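Local coordinates for protein putative peptidase (Chlamydophila abortus, PDB 3CE2) that probably acts as a zinc-dependent oligopeptidase of the M3B family, cleaving small peptides, at residues A[272-277]-A[425-430]; A[574-579]-A[584-589]. All coordinates share one frame; numbering follows the deposited sequence.

Interaction 1 (A[272-277]-A[425-430]). With ZN (zinc ion), chain D.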
# COMPACT_ATOMS: atom_id res chain seq x y z
N TYR A 272 7.63 -15.40 -3.69
CA TYR A 272 9.03 -15.64 -3.99
C TYR A 272 9.83 -14.35 -4.15
O TYR A 272 10.92 -14.21 -3.59
CB TYR A 272 9.16 -16.50 -5.24
CG TYR A 272 10.55 -17.03 -5.48
CD1 TYR A 272 11.10 -18.03 -4.67
CD2 TYR A 272 11.33 -16.51 -6.51
CE1 TYR A 272 12.39 -18.51 -4.89
CE2 TYR A 272 12.60 -16.99 -6.76
CZ TYR A 272 13.14 -17.98 -5.95
OH TYR A 272 14.42 -18.43 -6.23
N HIS A 273 9.29 -13.43 -4.93
CA HIS A 273 9.96 -12.17 -5.18
C HIS A 273 10.52 -11.61 -3.87
O HIS A 273 11.70 -11.28 -3.77
CB HIS A 273 8.98 -11.19 -5.84
CG HIS A 273 9.57 -9.83 -6.10
ND1 HIS A 273 10.80 -9.66 -6.71
CD2 HIS A 273 9.09 -8.59 -5.85
CE1 HIS A 273 11.06 -8.37 -6.80
NE2 HIS A 273 10.04 -7.70 -6.29
N ASN A 274 9.67 -11.50 -2.87
CA ASN A 274 10.05 -10.95 -1.58
C ASN A 274 10.64 -11.98 -0.64
O ASN A 274 10.91 -11.68 0.52
CB ASN A 274 8.83 -10.35 -0.91
CG ASN A 274 8.55 -8.96 -1.38
OD1 ASN A 274 7.38 -8.55 -1.44
ND2 ASN A 274 9.60 -8.21 -1.71
N ASN A 275 10.82 -13.19 -1.15
CA ASN A 275 11.37 -14.27 -0.36
C ASN A 275 10.61 -14.54 0.94
O ASN A 275 11.21 -14.68 2.01
CB ASN A 275 12.81 -13.94 -0.01
CG ASN A 275 13.54 -15.15 0.46
OD1 ASN A 275 13.06 -16.27 0.26
ND2 ASN A 275 14.68 -14.96 1.11
N ILE A 276 9.29 -14.64 0.87
CA ILE A 276 8.50 -14.90 2.06
C ILE A 276 8.16 -16.39 2.17
O ILE A 276 7.68 -17.00 1.21
CB ILE A 276 7.22 -14.09 2.02
CG1 ILE A 276 7.53 -12.64 1.59
CG2 ILE A 276 6.46 -14.18 3.37
CD1 ILE A 276 7.79 -11.72 2.70
N PRO A 277 8.44 -17.00 3.33
CA PRO A 277 8.08 -18.40 3.51
C PRO A 277 6.56 -18.52 3.58
O PRO A 277 5.92 -17.68 4.20
CB PRO A 277 8.70 -18.77 4.88
CG PRO A 277 9.62 -17.65 5.21
CD PRO A 277 9.09 -16.44 4.52
N PRO A 425 10.78 -1.87 -0.29
CA PRO A 425 9.77 -2.45 -1.19
C PRO A 425 8.35 -2.16 -0.69
O PRO A 425 8.17 -1.64 0.43
CB PRO A 425 10.06 -3.95 -1.12
CG PRO A 425 10.54 -4.16 0.28
CD PRO A 425 11.35 -2.88 0.61
N ILE A 426 7.36 -2.50 -1.52
CA ILE A 426 5.94 -2.19 -1.23
C ILE A 426 5.50 -2.84 0.08
O ILE A 426 4.81 -2.23 0.89
CB ILE A 426 5.02 -2.66 -2.37
CG1 ILE A 426 5.35 -1.95 -3.69
CG2 ILE A 426 3.54 -2.47 -1.99
CD1 ILE A 426 4.77 -0.51 -3.81
N PHE A 427 5.93 -4.08 0.27
CA PHE A 427 5.69 -4.80 1.50
C PHE A 427 5.99 -3.95 2.75
O PHE A 427 5.43 -4.20 3.80
CB PHE A 427 6.56 -6.07 1.50
CG PHE A 427 6.33 -6.97 2.67
CD1 PHE A 427 5.59 -8.13 2.53
CD2 PHE A 427 6.84 -6.66 3.92
CE1 PHE A 427 5.36 -8.96 3.61
CE2 PHE A 427 6.61 -7.47 4.99
CZ PHE A 427 5.87 -8.63 4.83
N LEU A 428 6.87 -2.96 2.67
CA LEU A 428 7.19 -2.18 3.88
C LEU A 428 6.68 -0.75 3.81
O LEU A 428 6.87 0.02 4.74
CB LEU A 428 8.70 -2.14 4.14
CG LEU A 428 9.54 -3.39 4.40
CD1 LEU A 428 11.00 -2.96 4.53
CD2 LEU A 428 9.09 -4.13 5.68
N ALA A 429 6.04 -0.38 2.71
CA ALA A 429 5.72 1.03 2.47
C ALA A 429 4.56 1.59 3.28
O ALA A 429 4.30 2.79 3.24
CB ALA A 429 5.48 1.28 0.98
N GLU A 430 3.81 0.75 3.97
CA GLU A 430 2.69 1.29 4.72
C GLU A 430 2.95 1.39 6.24
O GLU A 430 2.17 1.99 6.97
CB GLU A 430 1.38 0.54 4.40
CG GLU A 430 0.57 1.10 3.19
CD GLU A 430 0.07 2.56 3.38
OE1 GLU A 430 -0.72 2.86 4.32
OE2 GLU A 430 0.45 3.43 2.58
ZN ZN D . 0.23 5.90 2.37
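Ile276 and Asn274 reach across to Phe427 and join a helix-ending loop to the loop that carries the third zinc ligand of an M3 metallopeptidase. Helix 266-271 closes in a Schellman motif. Asn275, with positive phi, is its C-prime residue, and Asn275 N bonds back to Tyr272 O at 2.6 Å. This turn sets Asn274 and Ile276 facing segment 425-430.

Phe427 swings its ring away from its own backbone N (chi1 -175°), which carries it over toward Ile276. The two side chains approach each other head-on. CD1, the end of the longer Ile276 branch, meets ring atom CE1 of Phe427 at 3.8 Å. The approach to the ring is oblique. Leu428 CD2 lies in the ring plane at its edge.

The amide of Asn274 is turned steeply to the Phe427 ring, with 72° between the planes. Its OD1 lies against the root of that side chain, 3.9 Å from Phe427 CB. Its ND2 approaches Pro425 only loosely, 4.3 Å from Pro425 CB. The amide has no polar partner in segment 425-430.

Around this small contact, Tyr536 of helix 536-553 touches both Ile276 and Phe427. Pro575 packs on Asn274 and Phe427. The apolar pair is buried, while Asn274 and Pro425 are partly exposed.

Around Phe427, two backbone bonds, from Leu428 N to Pro425 O and from Ala429 N to Ile426 O, curl the chain towards Glu430. That residue completes the metal site with His402 and His406, the two histidines of the HExxH pattern. Its carboxylate makes the bond through one oxygen, with Glu430 OE2 binding the zinc ion at 2.5 Å.

Interaction 2 (A[574-579]-A[584-589])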
# COMPACT_ATOMS: atom_id res chain seq x y z
N PHE A 574 15.98 -8.37 1.93
CA PHE A 574 14.60 -8.85 1.91
C PHE A 574 13.83 -8.26 3.07
O PHE A 574 14.37 -8.10 4.17
CB PHE A 574 14.57 -10.37 1.96
CG PHE A 574 15.18 -11.01 0.74
CD1 PHE A 574 14.59 -10.82 -0.52
CD2 PHE A 574 16.36 -11.73 0.82
CE1 PHE A 574 15.16 -11.36 -1.66
CE2 PHE A 574 16.93 -12.29 -0.32
CZ PHE A 574 16.34 -12.10 -1.56
N PRO A 575 12.56 -7.92 2.84
CA PRO A 575 11.77 -7.21 3.87
C PRO A 575 11.70 -7.90 5.24
O PRO A 575 11.75 -7.21 6.26
CB PRO A 575 10.37 -7.12 3.25
CG PRO A 575 10.37 -8.10 2.05
CD PRO A 575 11.81 -8.19 1.60
N LEU A 576 11.58 -9.22 5.29
CA LEU A 576 11.52 -9.86 6.61
C LEU A 576 12.86 -9.76 7.32
O LEU A 576 12.91 -9.60 8.55
CB LEU A 576 11.07 -11.32 6.55
CG LEU A 576 9.67 -11.61 5.98
CD1 LEU A 576 9.39 -13.09 6.01
CD2 LEU A 576 8.53 -10.79 6.64
N GLU A 577 13.94 -9.86 6.56
CA GLU A 577 15.28 -9.69 7.11
C GLU A 577 15.47 -8.29 7.67
O GLU A 577 15.98 -8.13 8.78
CB GLU A 577 16.36 -10.04 6.10
CG GLU A 577 16.41 -11.53 5.84
CD GLU A 577 16.63 -12.31 7.14
OE1 GLU A 577 17.56 -11.94 7.90
OE2 GLU A 577 15.85 -13.27 7.42
N ILE A 578 15.04 -7.27 6.92
CA ILE A 578 15.11 -5.90 7.41
C ILE A 578 14.37 -5.78 8.74
O ILE A 578 14.81 -5.13 9.67
CB ILE A 578 14.47 -4.92 6.44
CG1 ILE A 578 15.41 -4.65 5.27
CG2 ILE A 578 14.15 -3.61 7.16
CD1 ILE A 578 14.77 -3.77 4.16
N LEU A 579 13.22 -6.43 8.81
CA LEU A 579 12.45 -6.39 10.01
C LEU A 579 13.15 -7.16 11.12
O LEU A 579 13.18 -6.69 12.25
CB LEU A 579 11.07 -6.96 9.75
CG LEU A 579 10.17 -6.05 8.93
CD1 LEU A 579 8.83 -6.75 8.68
CD2 LEU A 579 9.94 -4.81 9.73
N LEU A 584 11.78 -7.37 14.88
CA LEU A 584 10.50 -7.98 14.55
C LEU A 584 10.73 -9.27 13.80
O LEU A 584 11.12 -9.25 12.65
CB LEU A 584 9.65 -7.06 13.69
CG LEU A 584 8.67 -6.22 14.49
CD1 LEU A 584 9.42 -5.48 15.60
CD2 LEU A 584 7.91 -5.25 13.61
N ASP A 585 10.50 -10.40 14.43
CA ASP A 585 10.67 -11.64 13.71
C ASP A 585 9.32 -12.21 13.27
O ASP A 585 8.65 -12.91 14.03
CB ASP A 585 11.44 -12.64 14.57
CG ASP A 585 11.86 -13.87 13.79
OD1 ASP A 585 11.27 -14.17 12.73
OD2 ASP A 585 12.80 -14.54 14.27
N MET A 586 8.94 -11.89 12.04
CA MET A 586 7.64 -12.30 11.51
C MET A 586 7.62 -13.81 11.35
O MET A 586 6.58 -14.40 11.14
CB MET A 586 7.35 -11.64 10.16
CG MET A 586 7.55 -10.14 10.13
SD MET A 586 6.38 -9.24 11.18
CE MET A 586 4.82 -9.54 10.33
N GLY A 587 8.79 -14.44 11.44
CA GLY A 587 8.86 -15.90 11.43
C GLY A 587 8.33 -16.46 12.74
O GLY A 587 8.12 -17.67 12.88
N THR A 588 8.10 -15.59 13.72
CA THR A 588 7.55 -16.04 14.97
C THR A 588 6.25 -15.32 15.25
O THR A 588 5.69 -14.63 14.41
CB THR A 588 8.51 -15.83 16.16
OG1 THR A 588 8.55 -14.44 16.56
CG2 THR A 588 9.90 -16.27 15.80
N VAL A 589 5.80 -15.45 16.47
CA VAL A 589 4.47 -15.10 16.86
C VAL A 589 4.55 -13.77 17.62
O VAL A 589 3.54 -13.14 17.89
CB VAL A 589 3.94 -16.31 17.72
CG1 VAL A 589 3.41 -15.91 19.10
CG2 VAL A 589 2.95 -17.15 16.93
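Leu579 and Leu576 on helix 575-581 meet Leu584 and Met586 on the chain that doubles back after it. This is a short helix whose following loop folds back against it, in a helix-loop-helix connection packed along its inner side by apolar side chains.

The close-packed part centres on Met586. Its CG sits 3.7 Å from Leu576 CD2 and 3.9 Å from Leu579 CD1, touching one methyl from each of two leucines a helix turn apart. Met586 lies nearly perpendicular to Leu576 and at a slant to Leu579. The methionine chain folds at chi2 and chi3 (-65° and -68°), and contact with the two leucines is made through its CB and CG methylenes.

Nearer the helix end the backbone takes over. Leu584 N donates to Leu579 O at 3.1 Å, with the donor lying above the carbonyl plane. The bond draws the returning chain in, so that Leu579 CB and Leu584 CB come to 4.2 Å. Leu584 and Leu579 are both buried.

The other side of the loop is looser and more polar. Asp585 points away from the helix and Gly587 is exposed. Here the loop is held by its own bonds. Asp585 OD1 accepts from Gly587 N at 2.8 Å, on the anti side of the carboxylate, forming an Asx turn. Thr588 N bonds to Asp585 O at 2.8 Å and closes a type I turn. Thr588 then caps a backbone N where the chain passes into helix 590-607.

Beyond the two segments, Leu584 packs on Ala544, Cys547, Phe548 and Lys551, and Leu579 touches Phe566. The link thus leans through Leu584 on helix 536-553, while helix 575-581 leans through Leu579 on helix 559-567.

How the interactions relate
Both interactions are partly buried. Both pack on helix 536-553, and the start of helix 575-581, part of interaction 2, also packs against interaction 1. Interaction 1 lies nearer the middle of the chain and joins loops far apart in sequence. Interaction 2 lies farther out and is local, closing a helix onto its own following loop. Their centres are about 10 Å apart and they touch directly: Phe427 CD2 packs on Pro575 CB at 3.6 Å. Interaction 1 is held across its segments by packing alone, yet includes a zinc ligand. Interaction 2 adds a backbone hydrogen bond, buries more surface, mostly between leucine and methionine side chains, and includes no metal ligand.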